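Local coordinates for nitroalkane oxidase (Podospora anserina, PDB 3MKH), which oxidises primary and secondary nitroalkanes to aldehydes or ketones with FAD and molecular oxygen, releasing nitrite and hydrogen peroxide, at residues G73-S78 and S273-G278; I80-C85 and T95-G100; D290-F295 and D315-V320. All coordinates share one frame; numbering follows the deposited sequence.

In the fold
All three contacts lie in the helical parts of an acyl-CoA dehydrogenase fold. Along the chain interaction 2, which pairs the successive helices 75-88 and 90-109 of the N-terminal domain, is nested inside the loop closed by interaction 1. Interaction 1 carries helix 75-88 onto helix 262-298 of the C-terminal domain; the centres of interactions 1 and 2 are about 9 Å apart, and Leu-276 touches Val-82 between them. Interaction 3 follows in series, about 26 Å from interaction 1 between centres, where the far part of helix 262-298 packs on helix 311-340. Helix 262-298 runs from the junction of the two domains, near Asp-399, to an FAD-binding end where other subunits of the tetramer close in.

Interaction 1 of 3, residues G73-S78 and S273-G278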
loop_
_atom_site.group_PDB
_atom_site.type_symbol
_atom_site.label_atom_id
_atom_site.label_comp_id
_atom_site.label_asym_id
_atom_site.label_seq_id
_atom_site.Cartn_x
_atom_site.Cartn_y
_atom_site.Cartn_z
ATOM N N GLY A 73 -15.910 29.390 17.414
ATOM C CA GLY A 73 -16.387 29.494 16.048
ATOM C C GLY A 73 -16.682 28.144 15.425
ATOM O O GLY A 73 -16.972 27.166 16.120
ATOM N N THR A 74 -16.594 28.084 14.105
ATOM C CA THR A 74 -16.932 26.866 13.389
ATOM C C THR A 74 -15.787 25.861 13.470
ATOM O O THR A 74 -14.635 26.222 13.720
ATOM C CB THR A 74 -17.195 27.158 11.915
ATOM O OG1 THR A 74 -15.993 27.662 11.332
ATOM C CG2 THR A 74 -18.309 28.201 11.762
ATOM N N LEU A 75 -16.114 24.596 13.251
ATOM C CA LEU A 75 -15.112 23.542 13.210
ATOM C C LEU A 75 -14.161 23.790 12.029
ATOM O O LEU A 75 -12.966 23.500 12.100
ATOM C CB LEU A 75 -15.819 22.190 13.107
ATOM C CG LEU A 75 -15.305 20.934 13.807
ATOM C CD1 LEU A 75 -14.586 21.224 15.137
ATOM C CD2 LEU A 75 -16.453 19.934 13.985
ATOM N N ILE A 76 -14.682 24.339 10.938
ATOM C CA ILE A 76 -13.824 24.683 9.803
ATOM C C ILE A 76 -12.694 25.638 10.213
ATOM O O ILE A 76 -11.531 25.445 9.858
ATOM C CB ILE A 76 -14.634 25.336 8.664
ATOM C CG1 ILE A 76 -15.405 24.285 7.877
ATOM C CG2 ILE A 76 -13.711 26.063 7.694
ATOM C CD1 ILE A 76 -14.674 23.863 6.611
ATOM N N GLU A 77 -13.040 26.680 10.956
ATOM C CA GLU A 77 -12.048 27.658 11.402
ATOM C C GLU A 77 -11.062 27.041 12.387
ATOM O O GLU A 77 -9.873 27.376 12.391
ATOM C CB GLU A 77 -12.738 28.890 12.019
ATOM C CG GLU A 77 -13.157 29.916 10.982
ATOM C CD GLU A 77 -14.355 30.769 11.401
ATOM O OE1 GLU A 77 -14.999 30.483 12.445
ATOM O OE2 GLU A 77 -14.658 31.729 10.661
ATOM N N SER A 78 -11.561 26.150 13.231
ATOM C CA SER A 78 -10.693 25.384 14.107
ATOM C C SER A 78 -9.714 24.532 13.305
ATOM O O SER A 78 -8.546 24.428 13.660
ATOM C CB SER A 78 -11.529 24.500 15.030
ATOM O OG SER A 78 -12.152 25.311 16.002
ATOM N N SER A 273 -13.145 16.109 18.007
ATOM C CA SER A 273 -11.686 16.038 18.037
ATOM C C SER A 273 -11.150 15.271 16.822
ATOM O O SER A 273 -10.057 15.564 16.326
ATOM C CB SER A 273 -11.190 15.396 19.335
ATOM O OG SER A 273 -11.550 14.024 19.387
ATOM N N ALA A 274 -11.926 14.293 16.355
ATOM C CA ALA A 274 -11.565 13.504 15.168
ATOM C C ALA A 274 -11.335 14.402 13.942
ATOM O O ALA A 274 -10.412 14.178 13.151
ATOM C CB ALA A 274 -12.657 12.458 14.871
ATOM N N VAL A 275 -12.191 15.404 13.783
ATOM C CA VAL A 275 -12.047 16.360 12.682
ATOM C C VAL A 275 -10.724 17.103 12.819
ATOM O O VAL A 275 -9.992 17.294 11.848
ATOM C CB VAL A 275 -13.226 17.379 12.648
ATOM C CG1 VAL A 275 -13.009 18.452 11.564
ATOM C CG2 VAL A 275 -14.566 16.659 12.434
ATOM N N LEU A 276 -10.411 17.507 14.046
ATOM C CA LEU A 276 -9.221 18.313 14.302
ATOM C C LEU A 276 -7.946 17.480 14.176
ATOM O O LEU A 276 -6.902 18.005 13.820
ATOM C CB LEU A 276 -9.310 18.993 15.668
ATOM C CG LEU A 276 -9.943 20.399 15.682
ATOM C CD1 LEU A 276 -10.807 20.712 14.464
ATOM C CD2 LEU A 276 -10.662 20.694 16.976
ATOM N N VAL A 277 -8.044 16.183 14.456
ATOM C CA VAL A 277 -6.944 15.260 14.177
ATOM C C VAL A 277 -6.676 15.171 12.669
ATOM O O VAL A 277 -5.519 15.061 12.232
ATOM C CB VAL A 277 -7.185 13.848 14.783
ATOM C CG1 VAL A 277 -6.168 12.834 14.223
ATOM C CG2 VAL A 277 -7.085 13.914 16.313
ATOM N N GLY A 278 -7.744 15.234 11.878
ATOM C CA GLY A 278 -7.603 15.340 10.434
ATOM C C GLY A 278 -6.716 16.532 10.114
ATOM O O GLY A 278 -5.711 16.437 9.389
#
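Leu-75, in the first turn of helix 75-88, meets Val-275 and Leu-276 of helix 262-298 through carbon atoms alone. Leu-75 and Val-275 reach for each other tip to tip: CG of Leu-75 lies 4.1 Å from CG1 of Val-275, while its CD2 branch faces the other valine methyl. Its CD1 branch meets Leu-276, the two CD1 methyls standing 3.9 Å apart with the side chains set obliquely. The same Leu-276 methyl also reaches CB of Ser-78, at 3.9 Å, so one methyl touches two residues about a turn apart on helix 75-88. Val-275 presents both methyls to Leu-75 because CG1 is anti to its backbone N (chi1 175°) and CG2 takes the position beside that N.

Behind this first shell, the start of helix 75-88 is fixed by a capping box. Thr-74 is the N-cap, and its OG1 accepts from Glu-77 N over 3.1 Å; in return Thr-74 N gives a weak bond to Glu-77 OE1, 3.3 Å long. Leu-75 N is held by Glu-339, and the far carboxylate oxygen of Glu-77 bonds to Ser-10.

On the other helix, Ser-273 OG is hydrogen-bonded to Asp-399, the inferred proton acceptor, which places this seam close to the active site. The contact joins the N-terminal and C-terminal helical domains: Met-338 of helix 311-340 packs on Leu-75, Ala-352 of helix 345-374 packs on Val-275, and helix 9-33 lies against Glu-77.

Interaction 2 of 3, residues I80-C85 and T95-G100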
loop_
_atom_site.group_PDB
_atom_site.type_symbol
_atom_site.label_atom_id
_atom_site.label_comp_id
_atom_site.label_asym_id
_atom_site.label_seq_id
_atom_site.Cartn_x
_atom_site.Cartn_y
_atom_site.Cartn_z
ATOM N N ILE A 80 -8.577 25.148 10.382
ATOM C CA ILE A 80 -7.599 26.056 9.796
ATOM C C ILE A 80 -6.514 26.392 10.816
ATOM O O ILE A 80 -5.321 26.293 10.531
ATOM C CB ILE A 80 -8.273 27.335 9.241
ATOM C CG1 ILE A 80 -9.080 26.979 7.984
ATOM C CG2 ILE A 80 -7.225 28.414 8.971
ATOM C CD1 ILE A 80 -10.089 28.050 7.528
ATOM N N LEU A 81 -6.926 26.750 12.021
ATOM C CA LEU A 81 -5.963 27.068 13.068
ATOM C C LEU A 81 -5.062 25.866 13.368
ATOM O O LEU A 81 -3.831 25.987 13.444
ATOM C CB LEU A 81 -6.695 27.510 14.340
ATOM C CG LEU A 81 -5.828 27.632 15.599
ATOM C CD1 LEU A 81 -4.829 28.762 15.447
ATOM C CD2 LEU A 81 -6.702 27.869 16.828
ATOM N N VAL A 82 -5.680 24.708 13.561
ATOM C CA VAL A 82 -4.934 23.505 13.933
ATOM C C VAL A 82 -3.914 23.081 12.860
ATOM O O VAL A 82 -2.785 22.690 13.187
ATOM C CB VAL A 82 -5.888 22.334 14.271
ATOM C CG1 VAL A 82 -5.118 21.047 14.418
ATOM C CG2 VAL A 82 -6.654 22.639 15.558
ATOM N N GLU A 83 -4.305 23.164 11.589
ATOM C CA GLU A 83 -3.399 22.811 10.499
ATOM C C GLU A 83 -2.156 23.703 10.538
ATOM O O GLU A 83 -1.019 23.220 10.473
ATOM C CB GLU A 83 -4.092 22.910 9.110
ATOM C CG GLU A 83 -3.100 22.729 7.935
ATOM C CD GLU A 83 -3.669 23.097 6.552
ATOM O OE1 GLU A 83 -4.904 23.223 6.417
ATOM O OE2 GLU A 83 -2.865 23.267 5.598
ATOM N N GLU A 84 -2.376 25.009 10.640
ATOM C CA GLU A 84 -1.265 25.933 10.687
ATOM C C GLU A 84 -0.357 25.654 11.901
ATOM O O GLU A 84 0.867 25.593 11.766
ATOM C CB GLU A 84 -1.775 27.386 10.698
ATOM C CG GLU A 84 -0.654 28.434 10.829
ATOM C CD GLU A 84 0.368 28.375 9.686
ATOM O OE1 GLU A 84 0.044 27.881 8.578
ATOM O OE2 GLU A 84 1.500 28.837 9.901
ATOM N N CYS A 85 -0.948 25.486 13.082
ATOM C CA CYS A 85 -0.141 25.264 14.285
ATOM C C CYS A 85 0.689 23.993 14.193
ATOM O O CYS A 85 1.877 23.997 14.536
ATOM C CB CYS A 85 -1.003 25.247 15.549
ATOM S SG CYS A 85 -1.688 26.850 15.933
ATOM N N THR A 95 -0.659 20.960 23.743
ATOM C CA THR A 95 -0.994 21.327 25.123
ATOM C C THR A 95 -2.170 22.302 25.147
ATOM O O THR A 95 -3.110 22.150 25.938
ATOM C CB THR A 95 0.221 21.901 25.856
ATOM O OG1 THR A 95 1.192 20.861 25.999
ATOM C CG2 THR A 95 -0.155 22.404 27.246
ATOM N N ILE A 96 -2.125 23.281 24.252
ATOM C CA ILE A 96 -3.225 24.218 24.103
ATOM C C ILE A 96 -4.495 23.533 23.622
ATOM O O ILE A 96 -5.554 23.703 24.216
ATOM C CB ILE A 96 -2.842 25.373 23.166
ATOM C CG1 ILE A 96 -1.673 26.148 23.764
ATOM C CG2 ILE A 96 -4.026 26.297 22.942
ATOM C CD1 ILE A 96 -1.053 27.165 22.821
ATOM N N PHE A 97 -4.407 22.763 22.546
ATOM C CA PHE A 97 -5.595 22.086 22.023
ATOM C C PHE A 97 -6.205 21.110 23.030
ATOM O O PHE A 97 -7.423 20.904 23.058
ATOM C CB PHE A 97 -5.271 21.365 20.705
ATOM C CG PHE A 97 -4.753 22.281 19.633
ATOM C CD1 PHE A 97 -5.128 23.620 19.616
ATOM C CD2 PHE A 97 -3.900 21.815 18.644
ATOM C CE1 PHE A 97 -4.662 24.480 18.634
ATOM C CE2 PHE A 97 -3.430 22.659 17.659
ATOM C CZ PHE A 97 -3.811 24.000 17.649
ATOM N N ALA A 98 -5.358 20.506 23.858
ATOM C CA ALA A 98 -5.833 19.534 24.849
ATOM C C ALA A 98 -6.748 20.194 25.889
ATOM O O ALA A 98 -7.685 19.571 26.390
ATOM C CB ALA A 98 -4.642 18.856 25.535
ATOM N N THR A 99 -6.489 21.454 26.208
ATOM C CA THR A 99 -7.382 22.179 27.128
ATOM C C THR A 99 -8.735 22.337 26.429
ATOM O O THR A 99 -9.779 22.258 27.060
ATOM C CB THR A 99 -6.811 23.554 27.519
ATOM O OG1 THR A 99 -5.762 23.378 28.484
ATOM C CG2 THR A 99 -7.891 24.475 28.108
ATOM N N GLY A 100 -8.711 22.529 25.117
ATOM C CA GLY A 100 -9.951 22.633 24.361
ATOM C C GLY A 100 -10.744 21.337 24.401
ATOM O O GLY A 100 -11.969 21.344 24.522
#
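Phe-97 of helix 90-109 reaches across to helix 75-88 and carries every contact between the two segments. Its CG is anti to the carbonyl carbon (chi1 -59°), and the ring extends from there to Val-82, Cys-85 and Leu-81. Val-82 CG2 sits over one face in a CH-pi contact, 3.9 Å from the ring centroid and 17° off the normal, displaced toward the rim. This methyl is the valine branch beside the backbone N; CG1 of Val-82, the branch anti to that N, has Phe-97 CE2 as its nearest ring atom, at 4.0 Å. Cys-85 comes to the edge instead, with CB 3.7 Å from Phe-97 CZ and SG making a sulfur-aromatic contact 5.3 Å from the centroid. Leu-81 CD2 comes obliquely within 4.3 Å of Phe-97 CE1. Replacing Phe-97 by an alanine would probably leave the Val-82 methyl and Cys-85 without their aromatic partner and open a gap between the helices.

The short segments run nearly antiparallel, at 155°, and their axes come no closer than 12.1 Å, a separation bridged by the ring. Helix 262-298 packs on Val-82 through Leu-276, Ala-279 and Met-280, while helix 9-33 touches Leu-81 and Cys-85.

Interaction 3 of 3, residues D290-F295 and D315-V320; sequences DAALKF and DLLSGV
Two long helices of the C-terminal helical domain of the acyl-CoA dehydrogenase fold, 262-298 and 311-340, pack here near the loop that joins them, and the contact is made by three buried apolar residues. Leu-317 of helix 311-340 points toward helix 262-298 and splits its two methyls between Ala-292 and Leu-293, consecutive residues on the facing helix. An off-staggered first torsion (chi1 -98°) sets this fork with CD2 against Ala-292 and CD1 against Leu-293. Within the two segments the nearest CA atoms are those of Leu-293 and Leu-317, 7.6 Å apart. Leu-293 has CG anti to its backbone N (chi1 -171°), and its side chain crosses that of Leu-317 at about a right angle, with the CD1 atoms of the two leucines 4.0 Å apart.

The contact lies beside FAD-binding residues and at a subunit interface. The side chain of Ala-292 is about 4 Å from that of Val-374, an FAD-binding residue on helix 345-374, and that of Leu-317 is about 9 Å from a bound FAD. Asp-290 bonds to Trp-422 of a second subunit, and Asp-315 forms a salt bridge with Arg-408 of that subunit. Tyr-419 of the same neighbour packs on Leu-293, so the leucine that meets Leu-317 inside its own chain also takes part in the subunit interface.

CD1 of Leu-317 is also 4.0 Å from Leu-293 CA, and CD2 of Leu-317 rests 3.8 Å from Ala-292 CB.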
loop_
_atom_site.group_PDB
_atom_site.type_symbol
_atom_site.label_atom_id
_atom_site.label_comp_id
_atom_site.label_asym_id
_atom_site.label_seq_id
_atom_site.Cartn_x
_atom_site.Cartn_y
_atom_site.Cartn_z
ATOM N N ASP A 290 6.706 20.770 2.484
ATOM C CA ASP A 290 7.464 22.020 2.416
ATOM C C ASP A 290 8.949 21.839 2.690
ATOM O O ASP A 290 9.784 22.430 2.003
ATOM C CB ASP A 290 6.909 23.044 3.404
ATOM C CG ASP A 290 5.580 23.658 2.940
ATOM O OD1 ASP A 290 5.142 23.410 1.797
ATOM O OD2 ASP A 290 4.977 24.397 3.738
ATOM N N ALA A 291 9.280 21.051 3.712
ATOM C CA ALA A 291 10.685 20.835 4.063
ATOM C C ALA A 291 11.443 20.055 2.974
ATOM O O ALA A 291 12.599 20.352 2.675
ATOM C CB ALA A 291 10.796 20.138 5.417
ATOM N N ALA A 292 10.787 19.070 2.377
ATOM C CA ALA A 292 11.394 18.301 1.282
ATOM C C ALA A 292 11.567 19.143 0.013
ATOM O O ALA A 292 12.601 19.062 -0.668
ATOM C CB ALA A 292 10.569 17.040 0.983
ATOM N N LEU A 293 10.558 19.948 -0.302
ATOM C CA LEU A 293 10.618 20.837 -1.462
ATOM C C LEU A 293 11.730 21.859 -1.272
ATOM O O LEU A 293 12.480 22.154 -2.196
ATOM C CB LEU A 293 9.271 21.544 -1.682
ATOM C CG LEU A 293 9.103 22.346 -2.976
ATOM C CD1 LEU A 293 9.131 21.426 -4.180
ATOM C CD2 LEU A 293 7.783 23.112 -2.944
ATOM N N LYS A 294 11.849 22.387 -0.059
ATOM C CA LYS A 294 12.917 23.324 0.269
ATOM C C LYS A 294 14.296 22.685 0.061
ATOM O O LYS A 294 15.188 23.276 -0.548
ATOM C CB LYS A 294 12.773 23.793 1.715
ATOM C CG LYS A 294 13.765 24.880 2.138
ATOM C CD LYS A 294 13.336 25.484 3.483
ATOM C CE LYS A 294 14.001 26.833 3.756
ATOM N NZ LYS A 294 15.473 26.711 3.925
ATOM N N PHE A 295 14.461 21.478 0.587
ATOM C CA PHE A 295 15.693 20.719 0.423
ATOM C C PHE A 295 15.983 20.499 -1.065
ATOM O O PHE A 295 17.096 20.716 -1.526
ATOM C CB PHE A 295 15.568 19.396 1.192
ATOM C CG PHE A 295 16.734 18.461 1.031
ATOM C CD1 PHE A 295 16.731 17.496 0.034
ATOM C CD2 PHE A 295 17.802 18.515 1.900
ATOM C CE1 PHE A 295 17.791 16.615 -0.111
ATOM C CE2 PHE A 295 18.862 17.642 1.768
ATOM C CZ PHE A 295 18.854 16.686 0.762
ATOM N N ASP A 315 8.291 12.088 -8.117
ATOM C CA ASP A 315 7.090 11.285 -7.950
ATOM C C ASP A 315 6.737 11.071 -6.477
ATOM O O ASP A 315 5.567 11.037 -6.112
ATOM C CB ASP A 315 7.203 9.955 -8.701
ATOM C CG ASP A 315 6.887 10.110 -10.193
ATOM O OD1 ASP A 315 6.960 11.259 -10.707
ATOM O OD2 ASP A 315 6.560 9.090 -10.844
ATOM N N LEU A 316 7.757 10.940 -5.636
ATOM C CA LEU A 316 7.541 10.859 -4.196
ATOM C C LEU A 316 6.910 12.161 -3.683
ATOM O O LEU A 316 5.942 12.131 -2.931
ATOM C CB LEU A 316 8.869 10.582 -3.485
ATOM C CG LEU A 316 9.231 9.274 -2.756
ATOM C CD1 LEU A 316 8.197 8.162 -2.815
ATOM C CD2 LEU A 316 10.608 8.768 -3.175
ATOM N N LEU A 317 7.451 13.309 -4.076
ATOM C CA LEU A 317 6.891 14.575 -3.596
ATOM C C LEU A 317 5.473 14.851 -4.097
ATOM O O LEU A 317 4.619 15.297 -3.331
ATOM C CB LEU A 317 7.776 15.757 -3.971
ATOM C CG LEU A 317 8.713 16.239 -2.879
ATOM C CD1 LEU A 317 9.388 17.529 -3.308
ATOM C CD2 LEU A 317 7.914 16.446 -1.608
ATOM N N SER A 318 5.217 14.610 -5.384
ATOM C CA SER A 318 3.882 14.874 -5.899
ATOM C C SER A 318 2.882 13.913 -5.254
ATOM O O SER A 318 1.736 14.283 -4.993
ATOM C CB SER A 318 3.842 14.830 -7.441
ATOM O OG SER A 318 4.103 13.531 -7.929
ATOM N N GLY A 319 3.322 12.691 -4.959
ATOM C CA GLY A 319 2.480 11.758 -4.233
ATOM C C GLY A 319 2.063 12.314 -2.874
ATOM O O GLY A 319 0.895 12.273 -2.504
ATOM N N VAL A 320 3.025 12.848 -2.127
ATOM C CA VAL A 320 2.702 13.504 -0.871
ATOM C C VAL A 320 1.755 14.694 -1.075
ATOM O O VAL A 320 0.811 14.862 -0.320
ATOM C CB VAL A 320 3.971 13.977 -0.129
ATOM C CG1 VAL A 320 3.578 14.820 1.081
ATOM C CG2 VAL A 320 4.834 12.770 0.293
#